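PDB 6XJ9: agarase from Pseudoalteromonas fuliginea, which probably hydrolyses the beta-1,4-glycosidic bonds of agarose, the galactan of red algal cell walls. Local coordinates for residues L219-E225 against N362-W366; S676-H680 against D719-T723; Y395-A399 against I737-D741; Y319-Q323 against E390-T394. All coordinates share one frame; numbering follows the deposited sequence.

Interaction 1: residues L219-E225 against N362-W366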
loop_
_atom_site.group_PDB
_atom_site.type_symbol
_atom_site.label_atom_id
_atom_site.label_comp_id
_atom_site.label_asym_id
_atom_site.label_seq_id
_atom_site.Cartn_x
_atom_site.Cartn_y
_atom_site.Cartn_z
ATOM N N LEU A 219 -3.462 -12.364 -27.810
ATOM C CA LEU A 219 -4.108 -11.088 -28.090
ATOM C C LEU A 219 -5.613 -11.281 -28.269
ATOM O O LEU A 219 -6.294 -10.378 -28.750
ATOM C CB LEU A 219 -3.497 -10.461 -29.348
ATOM C CG LEU A 219 -2.064 -9.946 -29.212
ATOM C CD1 LEU A 219 -1.459 -9.661 -30.585
ATOM C CD2 LEU A 219 -2.001 -8.698 -28.337
ATOM N N THR A 220 -6.120 -12.453 -27.881
ATOM C CA THR A 220 -7.523 -12.800 -28.072
ATOM C C THR A 220 -8.278 -12.524 -26.779
ATOM O O THR A 220 -7.941 -13.079 -25.730
ATOM C CB THR A 220 -7.683 -14.262 -28.516
ATOM O OG1 THR A 220 -7.008 -14.366 -29.766
ATOM C CG2 THR A 220 -9.127 -14.681 -28.684
ATOM N N LYS A 221 -9.263 -11.624 -26.885
ATOM C CA LYS A 221 -10.221 -11.324 -25.834
ATOM C C LYS A 221 -9.501 -10.959 -24.537
ATOM O O LYS A 221 -9.796 -11.507 -23.471
ATOM C CB LYS A 221 -11.236 -12.467 -25.717
ATOM C CG LYS A 221 -12.056 -12.692 -26.981
ATOM C CD LYS A 221 -13.420 -13.295 -26.730
ATOM C CE LYS A 221 -13.389 -14.797 -26.586
ATOM N NZ LYS A 221 -14.710 -15.319 -26.153
ATOM N N ILE A 222 -8.576 -9.992 -24.651
ATOM C CA ILE A 222 -7.779 -9.531 -23.525
ATOM C C ILE A 222 -8.484 -8.381 -22.801
ATOM O O ILE A 222 -8.087 -8.015 -21.698
ATOM C CB ILE A 222 -6.345 -9.168 -23.978
ATOM C CG1 ILE A 222 -6.333 -8.110 -25.085
ATOM C CG2 ILE A 222 -5.607 -10.432 -24.398
ATOM C CD1 ILE A 222 -4.945 -7.549 -25.405
ATOM N N VAL A 223 -9.535 -7.831 -23.420
ATOM C CA VAL A 223 -10.311 -6.729 -22.856
ATOM C C VAL A 223 -11.727 -7.214 -22.525
ATOM O O VAL A 223 -12.341 -7.905 -23.337
ATOM C CB VAL A 223 -10.350 -5.540 -23.837
ATOM C CG1 VAL A 223 -10.904 -4.285 -23.188
ATOM C CG2 VAL A 223 -8.979 -5.253 -24.431
ATOM N N ASP A 224 -12.236 -6.863 -21.332
ATOM C CA ASP A 224 -13.617 -7.173 -20.960
ATOM C C ASP A 224 -14.524 -6.000 -21.325
ATOM O O ASP A 224 -14.084 -5.059 -21.984
ATOM C CB ASP A 224 -13.762 -7.626 -19.503
ATOM C CG ASP A 224 -13.596 -6.512 -18.477
ATOM O OD1 ASP A 224 -13.673 -5.332 -18.861
ATOM O OD2 ASP A 224 -13.378 -6.828 -17.303
ATOM N N GLU A 225 -15.792 -6.058 -20.889
ATOM C CA GLU A 225 -16.784 -5.088 -21.331
ATOM C C GLU A 225 -16.572 -3.746 -20.633
ATOM O O GLU A 225 -17.180 -2.754 -21.035
ATOM C CB GLU A 225 -18.214 -5.605 -21.120
ATOM C CG GLU A 225 -18.656 -5.610 -19.667
ATOM C CD GLU A 225 -18.388 -6.910 -18.930
ATOM O OE1 GLU A 225 -17.398 -7.597 -19.285
ATOM O OE2 GLU A 225 -19.172 -7.244 -18.002
ATOM N N ASN A 362 -10.243 -8.615 -32.526
ATOM C CA ASN A 362 -10.280 -9.794 -31.667
ATOM C C ASN A 362 -9.752 -9.519 -30.257
ATOM O O ASN A 362 -9.859 -10.382 -29.383
ATOM C CB ASN A 362 -9.616 -10.998 -32.337
ATOM C CG ASN A 362 -10.477 -11.562 -33.449
ATOM O OD1 ASN A 362 -11.680 -11.752 -33.272
ATOM N ND2 ASN A 362 -9.872 -11.831 -34.597
ATOM N N LEU A 363 -9.205 -8.316 -30.032
ATOM C CA LEU A 363 -8.770 -7.912 -28.700
ATOM C C LEU A 363 -9.950 -7.905 -27.730
ATOM O O LEU A 363 -9.762 -8.169 -26.550
ATOM C CB LEU A 363 -8.163 -6.505 -28.746
ATOM C CG LEU A 363 -6.900 -6.305 -29.585
ATOM C CD1 LEU A 363 -6.672 -4.815 -29.809
ATOM C CD2 LEU A 363 -5.677 -6.940 -28.929
ATOM N N PHE A 364 -11.149 -7.580 -28.234
ATOM C CA PHE A 364 -12.278 -7.150 -27.421
ATOM C C PHE A 364 -13.307 -8.267 -27.230
ATOM O O PHE A 364 -13.797 -8.836 -28.215
ATOM C CB PHE A 364 -12.911 -5.910 -28.063
ATOM C CG PHE A 364 -11.949 -4.759 -28.250
ATOM C CD1 PHE A 364 -11.468 -4.052 -27.154
ATOM C CD2 PHE A 364 -11.510 -4.394 -29.515
ATOM C CE1 PHE A 364 -10.574 -3.002 -27.321
ATOM C CE2 PHE A 364 -10.620 -3.341 -29.687
ATOM C CZ PHE A 364 -10.148 -2.651 -28.589
ATOM N N GLU A 365 -13.651 -8.551 -25.961
ATOM C CA GLU A 365 -14.752 -9.454 -25.622
ATOM C C GLU A 365 -16.091 -8.874 -26.079
ATOM O O GLU A 365 -16.983 -9.631 -26.450
ATOM C CB GLU A 365 -14.843 -9.743 -24.120
ATOM C CG GLU A 365 -13.931 -10.865 -23.653
ATOM C CD GLU A 365 -13.995 -11.271 -22.189
ATOM O OE1 GLU A 365 -14.536 -10.505 -21.354
ATOM O OE2 GLU A 365 -13.466 -12.352 -21.875
ATOM N N TRP A 366 -16.223 -7.535 -26.046
ATOM C CA TRP A 366 -17.491 -6.854 -26.277
ATOM C C TRP A 366 -17.239 -5.442 -26.796
ATOM O O TRP A 366 -16.443 -4.698 -26.232
ATOM C CB TRP A 366 -18.331 -6.824 -24.984
ATOM C CG TRP A 366 -19.522 -5.909 -24.992
ATOM C CD1 TRP A 366 -20.808 -6.240 -25.320
ATOM C CD2 TRP A 366 -19.557 -4.513 -24.623
ATOM N NE1 TRP A 366 -21.634 -5.153 -25.192
ATOM C CE2 TRP A 366 -20.895 -4.077 -24.773
ATOM C CE3 TRP A 366 -18.595 -3.584 -24.203
ATOM C CZ2 TRP A 366 -21.286 -2.763 -24.505
ATOM C CZ3 TRP A 366 -18.982 -2.286 -23.939
ATOM C CH2 TRP A 366 -20.312 -1.883 -24.086
HETATM O O HOH W 1 -11.119 -13.445 -22.353
HETATM O O HOH W 2 -14.271 -5.629 -24.766
#
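A single parallel beta bridge, Val223 with Phe364, fastens the loop 219-225 to the loop 362-366. Val223 gives its N to Leu363 O (3.2 Å) and receives Glu365 N on its own O (3.0 Å). Two residues earlier, Lys221 N makes a nearly straight bond to Asn362 O, 2.9 Å long and lying in the carbonyl plane. Leu363 O takes a second, weak bond from Ile222 N, so two successive amides share one acceptor. The CB of Leu363 points away from the other loop, but its CD2 branch turns back to lie beside Ile222 CD1 (3.7 Å) and, more loosely, Leu219 CD2. Branched aliphatic residues suit this place, where their methyl groups pack beside the bonded backbones. Val223 CB lies 3.8 Å from Phe364 CD1, and one face of the Phe364 ring is covered by the CB of Leu363 itself. In the fold, the bridge joins the connection from strand 199-210 to helix 242-252 with the one from helix 358-361 to strand 378-381, and Thr723, from the loop after strand 709-714, packs against both Val223 and Phe364. Toward the surface the partners are polar. Glu365, extended beyond CG, crosses Lys221 at about a right angle, its CG 3.8 Å from Lys221 CB. A water donates to both Glu365 OE2 and Lys221 O, while the lysine ammonium stays too far away for a salt bridge. Farther along, Trp366 sets CE3 against Glu225 CB (3.7 Å), and Arg404 of helix 397-406 touches the indole and hydrogen-bonds Glu225 O.

Interaction 2: residues S676-H680 against D719-T723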
loop_
_atom_site.group_PDB
_atom_site.type_symbol
_atom_site.label_atom_id
_atom_site.label_comp_id
_atom_site.label_asym_id
_atom_site.label_seq_id
_atom_site.Cartn_x
_atom_site.Cartn_y
_atom_site.Cartn_z
ATOM N N SER A 676 -1.352 -3.222 -11.847
ATOM C CA SER A 676 -2.572 -2.554 -12.279
ATOM C C SER A 676 -3.350 -3.416 -13.275
ATOM O O SER A 676 -4.520 -3.147 -13.569
ATOM C CB SER A 676 -2.244 -1.214 -12.889
ATOM O OG SER A 676 -1.514 -1.395 -14.095
ATOM N N GLY A 677 -2.687 -4.439 -13.824
ATOM C CA GLY A 677 -3.307 -5.293 -14.825
ATOM C C GLY A 677 -3.149 -4.736 -16.235
ATOM O O GLY A 677 -3.738 -5.262 -17.178
ATOM N N LEU A 678 -2.368 -3.653 -16.375
ATOM C CA LEU A 678 -2.003 -3.153 -17.689
ATOM C C LEU A 678 -0.707 -3.822 -18.135
ATOM O O LEU A 678 0.071 -4.290 -17.307
ATOM C CB LEU A 678 -1.851 -1.626 -17.662
ATOM C CG LEU A 678 -3.133 -0.830 -17.376
ATOM C CD1 LEU A 678 -2.942 0.631 -17.743
ATOM C CD2 LEU A 678 -4.317 -1.401 -18.143
ATOM N N PHE A 679 -0.474 -3.826 -19.450
ATOM C CA PHE A 679 0.628 -4.573 -20.048
ATOM C C PHE A 679 1.898 -3.732 -20.149
ATOM O O PHE A 679 2.916 -4.222 -20.642
ATOM C CB PHE A 679 0.219 -5.087 -21.429
ATOM C CG PHE A 679 -0.990 -5.979 -21.351
ATOM C CD1 PHE A 679 -0.977 -7.104 -20.538
ATOM C CD2 PHE A 679 -2.157 -5.651 -22.026
ATOM C CE1 PHE A 679 -2.099 -7.910 -20.431
ATOM C CE2 PHE A 679 -3.272 -6.469 -21.929
ATOM C CZ PHE A 679 -3.240 -7.594 -21.134
ATOM N N HIS A 680 1.822 -2.476 -19.688
ATOM C CA HIS A 680 2.953 -1.568 -19.737
ATOM C C HIS A 680 2.899 -0.677 -18.503
ATOM O O HIS A 680 1.932 0.064 -18.310
ATOM C CB HIS A 680 2.922 -0.752 -21.037
ATOM C CG HIS A 680 4.228 -0.136 -21.415
ATOM N ND1 HIS A 680 5.073 0.442 -20.487
ATOM C CD2 HIS A 680 4.816 0.031 -22.617
ATOM C CE1 HIS A 680 6.139 0.916 -21.101
ATOM N NE2 HIS A 680 6.008 0.660 -22.402
ATOM N N ASP A 719 -5.934 6.028 -16.620
ATOM C CA ASP A 719 -5.050 5.069 -17.269
ATOM C C ASP A 719 -5.276 5.114 -18.779
ATOM O O ASP A 719 -6.400 5.312 -19.256
ATOM C CB ASP A 719 -5.347 3.625 -16.853
ATOM C CG ASP A 719 -4.710 3.166 -15.563
ATOM O OD1 ASP A 719 -3.597 3.617 -15.257
ATOM O OD2 ASP A 719 -5.323 2.303 -14.891
ATOM N N SER A 720 -4.192 4.917 -19.536
ATOM C CA SER A 720 -4.323 4.774 -20.976
ATOM C C SER A 720 -5.132 3.507 -21.246
ATOM O O SER A 720 -5.114 2.607 -20.412
ATOM C CB SER A 720 -2.969 4.702 -21.622
ATOM O OG SER A 720 -2.406 6.002 -21.744
ATOM N N PRO A 721 -5.889 3.403 -22.370
ATOM C CA PRO A 721 -6.545 2.146 -22.726
ATOM C C PRO A 721 -5.548 0.996 -22.678
ATOM O O PRO A 721 -4.375 1.163 -23.019
ATOM C CB PRO A 721 -7.039 2.384 -24.154
ATOM C CG PRO A 721 -7.283 3.887 -24.182
ATOM C CD PRO A 721 -6.170 4.477 -23.335
ATOM N N ILE A 722 -6.030 -0.169 -22.244
ATOM C CA ILE A 722 -5.172 -1.337 -22.133
ATOM C C ILE A 722 -4.669 -1.748 -23.516
ATOM O O ILE A 722 -3.593 -2.329 -23.621
ATOM C CB ILE A 722 -5.884 -2.480 -21.374
ATOM C CG1 ILE A 722 -4.972 -3.686 -21.138
ATOM C CG2 ILE A 722 -7.178 -2.871 -22.061
ATOM C CD1 ILE A 722 -5.574 -4.755 -20.240
ATOM N N THR A 723 -5.435 -1.416 -24.568
ATOM C CA THR A 723 -5.098 -1.789 -25.933
ATOM C C THR A 723 -4.506 -0.614 -26.712
ATOM O O THR A 723 -4.446 -0.632 -27.944
ATOM C CB THR A 723 -6.328 -2.358 -26.641
ATOM O OG1 THR A 723 -7.342 -1.389 -26.383
ATOM C CG2 THR A 723 -6.733 -3.710 -26.091
HETATM O O HOH W 3 -1.762 -1.971 -21.124
#
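Ile722 reaches out from 719-723 to meet Leu678 and Phe679 with different parts of its side chain. With CG1 anti to its backbone N (chi1 -175°) and the chain straight beyond, the isoleucine runs out as a rod whose tip, CD1, comes within 3.3 Å of Phe679 CE2, a tight approach. CG1 follows the same ring, 3.5 Å from Phe679 CD2, and Gly677 O lies beside the tip, 3.6 Å from CD1. Leu678 meets the root of the rod: its CD2 sits 3.7 Å from Ile722 CB, the two side chains crossing at a slant. The other leucine methyl, CD1, rests 3.8 Å from CG of Asp719, whose carboxylate can tolerate this apolar neighbour because Tyr744 OH, Asn733 ND2 and Gly735 N all hydrogen-bond to its oxygens. An alanine in place of Phe679 would probably leave Ile722 CG1 and CD1 without the ring they touch and open a gap beside them. The backbones meet through one water, which accepts from Phe679 N (2.8 Å) and donates to Ile722 O. Gly677 has a positive phi, at which a beta carbon would crowd the preceding carbonyl, so glycine suits the bend leading into Leu678. Both segments are loops that follow parallel strands lying next to each other in the mixed sheet, 664-666 and 709-714; the first leads on to helix 689-704 and the second to helix 745-763, so the contact joins neighbouring strand-to-helix connections beyond the strands' C-terminal ends, consistent with the (beta/alpha)8 barrel of this glycoside hydrolase family.

Interaction 3: residues Y395-A399 against I737-D741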
loop_
_atom_site.group_PDB
_atom_site.type_symbol
_atom_site.label_atom_id
_atom_site.label_comp_id
_atom_site.label_asym_id
_atom_site.label_seq_id
_atom_site.Cartn_x
_atom_site.Cartn_y
_atom_site.Cartn_z
ATOM N N TYR A 395 -13.175 3.264 -29.719
ATOM C CA TYR A 395 -14.160 3.193 -28.652
ATOM C C TYR A 395 -13.520 3.706 -27.367
ATOM O O TYR A 395 -12.318 3.556 -27.197
ATOM C CB TYR A 395 -14.709 1.776 -28.479
ATOM C CG TYR A 395 -15.970 1.746 -27.653
ATOM C CD1 TYR A 395 -17.142 2.350 -28.096
ATOM C CD2 TYR A 395 -15.983 1.142 -26.411
ATOM C CE1 TYR A 395 -18.294 2.352 -27.323
ATOM C CE2 TYR A 395 -17.134 1.103 -25.638
ATOM C CZ TYR A 395 -18.289 1.714 -26.094
ATOM O OH TYR A 395 -19.394 1.678 -25.301
ATOM N N SER A 396 -14.332 4.316 -26.492
ATOM C CA SER A 396 -13.873 4.767 -25.183
ATOM C C SER A 396 -14.555 3.988 -24.056
ATOM O O SER A 396 -15.690 4.286 -23.689
ATOM C CB SER A 396 -14.076 6.246 -25.017
ATOM O OG SER A 396 -13.600 6.657 -23.742
ATOM N N PHE A 397 -13.844 3.009 -23.479
ATOM C CA PHE A 397 -14.415 2.236 -22.387
ATOM C C PHE A 397 -14.550 3.104 -21.134
ATOM O O PHE A 397 -15.469 2.899 -20.335
ATOM C CB PHE A 397 -13.641 0.935 -22.148
ATOM C CG PHE A 397 -13.764 -0.096 -23.245
ATOM C CD1 PHE A 397 -14.844 -0.968 -23.287
ATOM C CD2 PHE A 397 -12.792 -0.200 -24.229
ATOM C CE1 PHE A 397 -14.953 -1.906 -24.304
ATOM C CE2 PHE A 397 -12.894 -1.142 -25.244
ATOM C CZ PHE A 397 -13.973 -2.001 -25.276
ATOM N N TYR A 398 -13.645 4.079 -20.967
ATOM C CA TYR A 398 -13.755 4.961 -19.817
ATOM C C TYR A 398 -15.045 5.778 -19.902
ATOM O O TYR A 398 -15.779 5.849 -18.924
ATOM C CB TYR A 398 -12.521 5.841 -19.606
ATOM C CG TYR A 398 -12.670 6.759 -18.417
ATOM C CD1 TYR A 398 -12.583 6.271 -17.119
ATOM C CD2 TYR A 398 -12.974 8.103 -18.582
ATOM C CE1 TYR A 398 -12.752 7.102 -16.024
ATOM C CE2 TYR A 398 -13.150 8.949 -17.499
ATOM C CZ TYR A 398 -13.039 8.446 -16.215
ATOM O OH TYR A 398 -13.194 9.267 -15.135
ATOM N N ALA A 399 -15.324 6.371 -21.068
ATOM C CA ALA A 399 -16.534 7.164 -21.240
ATOM C C ALA A 399 -17.777 6.279 -21.093
ATOM O O ALA A 399 -18.759 6.696 -20.485
ATOM C CB ALA A 399 -16.523 7.862 -22.579
ATOM N N ILE A 737 -6.564 7.200 -11.690
ATOM C CA ILE A 737 -7.766 6.375 -11.649
ATOM C C ILE A 737 -7.733 5.373 -12.808
ATOM O O ILE A 737 -7.144 5.646 -13.854
ATOM C CB ILE A 737 -9.046 7.239 -11.721
ATOM C CG1 ILE A 737 -9.418 7.598 -13.162
ATOM C CG2 ILE A 737 -8.972 8.469 -10.820
ATOM C CD1 ILE A 737 -10.529 8.613 -13.280
ATOM N N SER A 738 -8.430 4.240 -12.632
ATOM C CA SER A 738 -8.512 3.179 -13.628
ATOM C C SER A 738 -9.599 3.480 -14.658
ATOM O O SER A 738 -10.324 4.464 -14.545
ATOM C CB SER A 738 -8.776 1.844 -12.959
ATOM O OG SER A 738 -10.131 1.776 -12.520
ATOM N N VAL A 739 -9.730 2.586 -15.649
ATOM C CA VAL A 739 -10.700 2.711 -16.723
ATOM C C VAL A 739 -12.139 2.601 -16.198
ATOM O O VAL A 739 -13.074 2.995 -16.894
ATOM C CB VAL A 739 -10.412 1.641 -17.798
ATOM C CG1 VAL A 739 -10.591 0.226 -17.257
ATOM C CG2 VAL A 739 -11.237 1.840 -19.052
ATOM N N THR A 740 -12.340 2.013 -15.014
ATOM C CA THR A 740 -13.676 1.914 -14.428
ATOM C C THR A 740 -13.934 3.042 -13.415
ATOM O O THR A 740 -14.848 2.941 -12.590
ATOM C CB THR A 740 -13.928 0.540 -13.787
ATOM O OG1 THR A 740 -12.895 0.265 -12.841
ATOM C CG2 THR A 740 -14.035 -0.589 -14.792
ATOM N N ASP A 741 -13.135 4.123 -13.484
ATOM C CA ASP A 741 -13.334 5.315 -12.668
ATOM C C ASP A 741 -13.132 4.989 -11.186
ATOM O O ASP A 741 -13.732 5.626 -10.316
ATOM C CB ASP A 741 -14.663 6.022 -12.974
ATOM C CG ASP A 741 -14.803 7.409 -12.344
ATOM O OD1 ASP A 741 -14.018 8.308 -12.710
ATOM O OD2 ASP A 741 -15.722 7.591 -11.505
#
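Tyr398, in the first turn of helix 397-406, faces Val739 of a type I beta turn running from Ser738 to Asp741; their CA atoms are 4.9 Å apart, and the CA-H of Tyr398 points at Val739 O. Asp741 N closes the turn on Ser738 O. Tyr398 holds CG anti to its backbone N (chi1 179°), which lays the ring along the turn: Val739 O meets its edge near CD1 (3.3 Å), and the hydroxyl reaches on to the aspartate. There Tyr398 OH donates to Asp741 OD1 at 2.7 Å, approaching on the anti side and 34° out of the carboxylate plane. Tyrosine suits the place because its length spans the turn and still delivers a donor at the far end. The contact ties the start of the helix that directly follows strand 392-395 to the loop leading from strand 709-714 into the C-terminal helix 745-763. Ser396 caps that first turn from the N-cap position, its OG accepting from Ala399 N. Asp741 has further partners among the helices: OD1 also forms a salt bridge with Arg424 of helix 413-428, while OD2 has a salt bridge with Lys405 and a hydrogen bond with Tyr406 OH, both of helix 397-406. Arg424 and Lys405 are likely to keep the buried carboxylate charged. Ile737 comes in at about a right angle to the tyrosine, its CD1 3.8 Å from Tyr398 CE1. Nearer the backbone, Val739 CG2 packs against Phe397 CB at 4.0 Å, and Asn401 ND2 hydrogen-bonds Val739 O.

Interaction 4: residues Y319-Q323 against E390-T394; sequences YDFDQ and EHGET
Glu393, His391 and Tyr319 bury the most surface where strand 315-320 pairs with strand 392-395, the two central strands of a four-stranded antiparallel sheet. Glu393 reaches across with CG anti to its backbone N (chi1 174°) and lies alongside Tyr319, OE2 3.3 Å from Tyr319 CB, while OE1 comes to 3.4 Å from Phe321 CZ. A carboxylate can sit among these rings because OE1 has a salt bridge with Arg353 and a hydrogen bond from Tyr370 OH, while OE2 is hydrogen-bonded to Thr317 OG1. Arg353 also makes a cation-pi contact with Tyr319. Beyond the strand pair, His391 ND1 donates to Asp320 OD2 (3.0 Å), meeting it on the syn side and almost exactly in the imidazole plane, although carboxylate and ring are turned 53° apart. The amide of Gln323 stacks over one face of the imidazole, with OE1 above the ring centre, while its NE2 is hydrogen-bonded to Tyr380 OH, which also bonds Asp320 OD1. With a leucine here instead of His391, Asp320 OD2 would probably lose its imidazole donor and the Gln323 amide the flat surface it stacks on. Between these two clusters Gly392 lets the strands close up: a beta carbon there would stand only 3.1 Å from Tyr319 O. That oxygen takes Glu393 N from above its carbonyl plane, at 3.1 Å, and receives a second proton from a water that also donates to Glu393 O at 2.8 Å.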
loop_
_atom_site.group_PDB
_atom_site.type_symbol
_atom_site.label_atom_id
_atom_site.label_comp_id
_atom_site.label_asym_id
_atom_site.label_seq_id
_atom_site.Cartn_x
_atom_site.Cartn_y
_atom_site.Cartn_z
ATOM N N TYR A 319 -12.247 -1.563 -36.671
ATOM C CA TYR A 319 -13.233 -1.275 -37.693
ATOM C C TYR A 319 -12.824 -0.008 -38.437
ATOM O O TYR A 319 -12.077 0.815 -37.910
ATOM C CB TYR A 319 -14.633 -1.208 -37.078
ATOM C CG TYR A 319 -15.157 -2.526 -36.564
ATOM C CD1 TYR A 319 -14.807 -3.000 -35.311
ATOM C CD2 TYR A 319 -16.003 -3.311 -37.336
ATOM C CE1 TYR A 319 -15.283 -4.213 -34.834
ATOM C CE2 TYR A 319 -16.505 -4.516 -36.867
ATOM C CZ TYR A 319 -16.139 -4.971 -35.614
ATOM O OH TYR A 319 -16.612 -6.166 -35.152
ATOM N N ASP A 320 -13.317 0.133 -39.672
ATOM C CA ASP A 320 -13.094 1.331 -40.466
ATOM C C ASP A 320 -14.249 1.504 -41.446
ATOM O O ASP A 320 -15.222 0.746 -41.430
ATOM C CB ASP A 320 -11.742 1.317 -41.189
ATOM C CG ASP A 320 -11.199 2.701 -41.519
ATOM O OD1 ASP A 320 -11.875 3.703 -41.202
ATOM O OD2 ASP A 320 -10.080 2.769 -42.075
ATOM N N PHE A 321 -14.132 2.529 -42.288
ATOM C CA PHE A 321 -15.241 2.941 -43.123
ATOM C C PHE A 321 -14.711 3.292 -44.510
ATOM O O PHE A 321 -13.516 3.528 -44.687
ATOM C CB PHE A 321 -15.996 4.106 -42.467
ATOM C CG PHE A 321 -16.390 3.874 -41.029
ATOM C CD1 PHE A 321 -17.503 3.109 -40.708
ATOM C CD2 PHE A 321 -15.629 4.395 -39.992
ATOM C CE1 PHE A 321 -17.854 2.876 -39.386
ATOM C CE2 PHE A 321 -15.987 4.171 -38.670
ATOM C CZ PHE A 321 -17.100 3.415 -38.368
ATOM N N ASP A 322 -15.626 3.304 -45.483
ATOM C CA ASP A 322 -15.347 3.821 -46.809
ATOM C C ASP A 322 -14.847 5.257 -46.658
ATOM O O ASP A 322 -15.600 6.145 -46.252
ATOM C CB ASP A 322 -16.572 3.663 -47.713
ATOM C CG ASP A 322 -16.252 3.849 -49.185
ATOM O OD1 ASP A 322 -15.711 4.922 -49.529
ATOM O OD2 ASP A 322 -16.526 2.913 -49.970
ATOM N N GLN A 323 -13.553 5.454 -46.940
ATOM C CA GLN A 323 -12.855 6.706 -46.690
ATOM C C GLN A 323 -13.539 7.858 -47.421
ATOM O O GLN A 323 -13.581 8.977 -46.914
ATOM C CB GLN A 323 -11.388 6.591 -47.106
ATOM C CG GLN A 323 -10.575 5.669 -46.207
ATOM C CD GLN A 323 -10.406 6.245 -44.822
ATOM O OE1 GLN A 323 -9.982 7.387 -44.652
ATOM N NE2 GLN A 323 -10.750 5.458 -43.815
ATOM N N GLU A 390 -3.885 3.247 -40.048
ATOM C CA GLU A 390 -3.480 4.640 -40.184
ATOM C C GLU A 390 -4.629 5.556 -39.766
ATOM O O GLU A 390 -4.453 6.758 -39.578
ATOM C CB GLU A 390 -2.988 4.928 -41.601
ATOM C CG GLU A 390 -1.836 4.026 -42.022
ATOM C CD GLU A 390 -1.198 4.402 -43.348
ATOM O OE1 GLU A 390 -1.919 4.434 -44.367
ATOM O OE2 GLU A 390 0.019 4.670 -43.357
ATOM N N HIS A 391 -5.811 4.952 -39.615
ATOM C CA HIS A 391 -7.035 5.622 -39.221
ATOM C C HIS A 391 -8.072 4.549 -38.911
ATOM O O HIS A 391 -7.940 3.401 -39.336
ATOM C CB HIS A 391 -7.523 6.557 -40.344
ATOM C CG HIS A 391 -7.321 6.008 -41.721
ATOM N ND1 HIS A 391 -8.055 4.943 -42.213
ATOM C CD2 HIS A 391 -6.475 6.369 -42.714
ATOM C CE1 HIS A 391 -7.668 4.670 -43.447
ATOM N NE2 HIS A 391 -6.695 5.529 -43.775
ATOM N N GLY A 392 -9.113 4.927 -38.172
ATOM C CA GLY A 392 -10.184 3.981 -37.927
ATOM C C GLY A 392 -11.065 4.380 -36.754
ATOM O O GLY A 392 -10.816 5.370 -36.062
ATOM N N GLU A 393 -12.100 3.564 -36.571
ATOM C CA GLU A 393 -13.054 3.658 -35.487
ATOM C C GLU A 393 -12.327 3.519 -34.157
ATOM O O GLU A 393 -11.371 2.749 -34.033
ATOM C CB GLU A 393 -14.067 2.529 -35.672
ATOM C CG GLU A 393 -15.054 2.398 -34.538
ATOM C CD GLU A 393 -16.019 1.259 -34.796
ATOM O OE1 GLU A 393 -16.990 1.483 -35.536
ATOM O OE2 GLU A 393 -15.767 0.148 -34.280
ATOM N N THR A 394 -12.794 4.281 -33.162
ATOM C CA THR A 394 -12.286 4.119 -31.812
ATOM C C THR A 394 -13.465 3.813 -30.897
ATOM O O THR A 394 -14.610 4.062 -31.267
ATOM C CB THR A 394 -11.500 5.363 -31.374
ATOM O OG1 THR A 394 -12.467 6.399 -31.221
ATOM C CG2 THR A 394 -10.450 5.793 -32.382
HETATM O O HOH W 4 -10.213 0.835 -35.710
#

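From the N terminus, 219-225 opens interaction 1, and 319-323 opens interaction 4 before 362-366 closes the first loop; 390-394 then closes interaction 4, so these two cross, though their nearest atoms stay about 7 Å apart. Strand 392-395 runs straight into helix 397-406, where interaction 3 begins, and its long loop closes only at 737-741. Interaction 2, from 676-680 to 719-723, is nested inside it, linked by a probable hydrogen bond from Asp719 N to Ile737 O. Interaction 1 packs on both: Val223 and Phe364 against Thr723, and Phe364 against Phe397. Together they join loops beyond the mixed sheet to the small antiparallel sheet and helix 397-406.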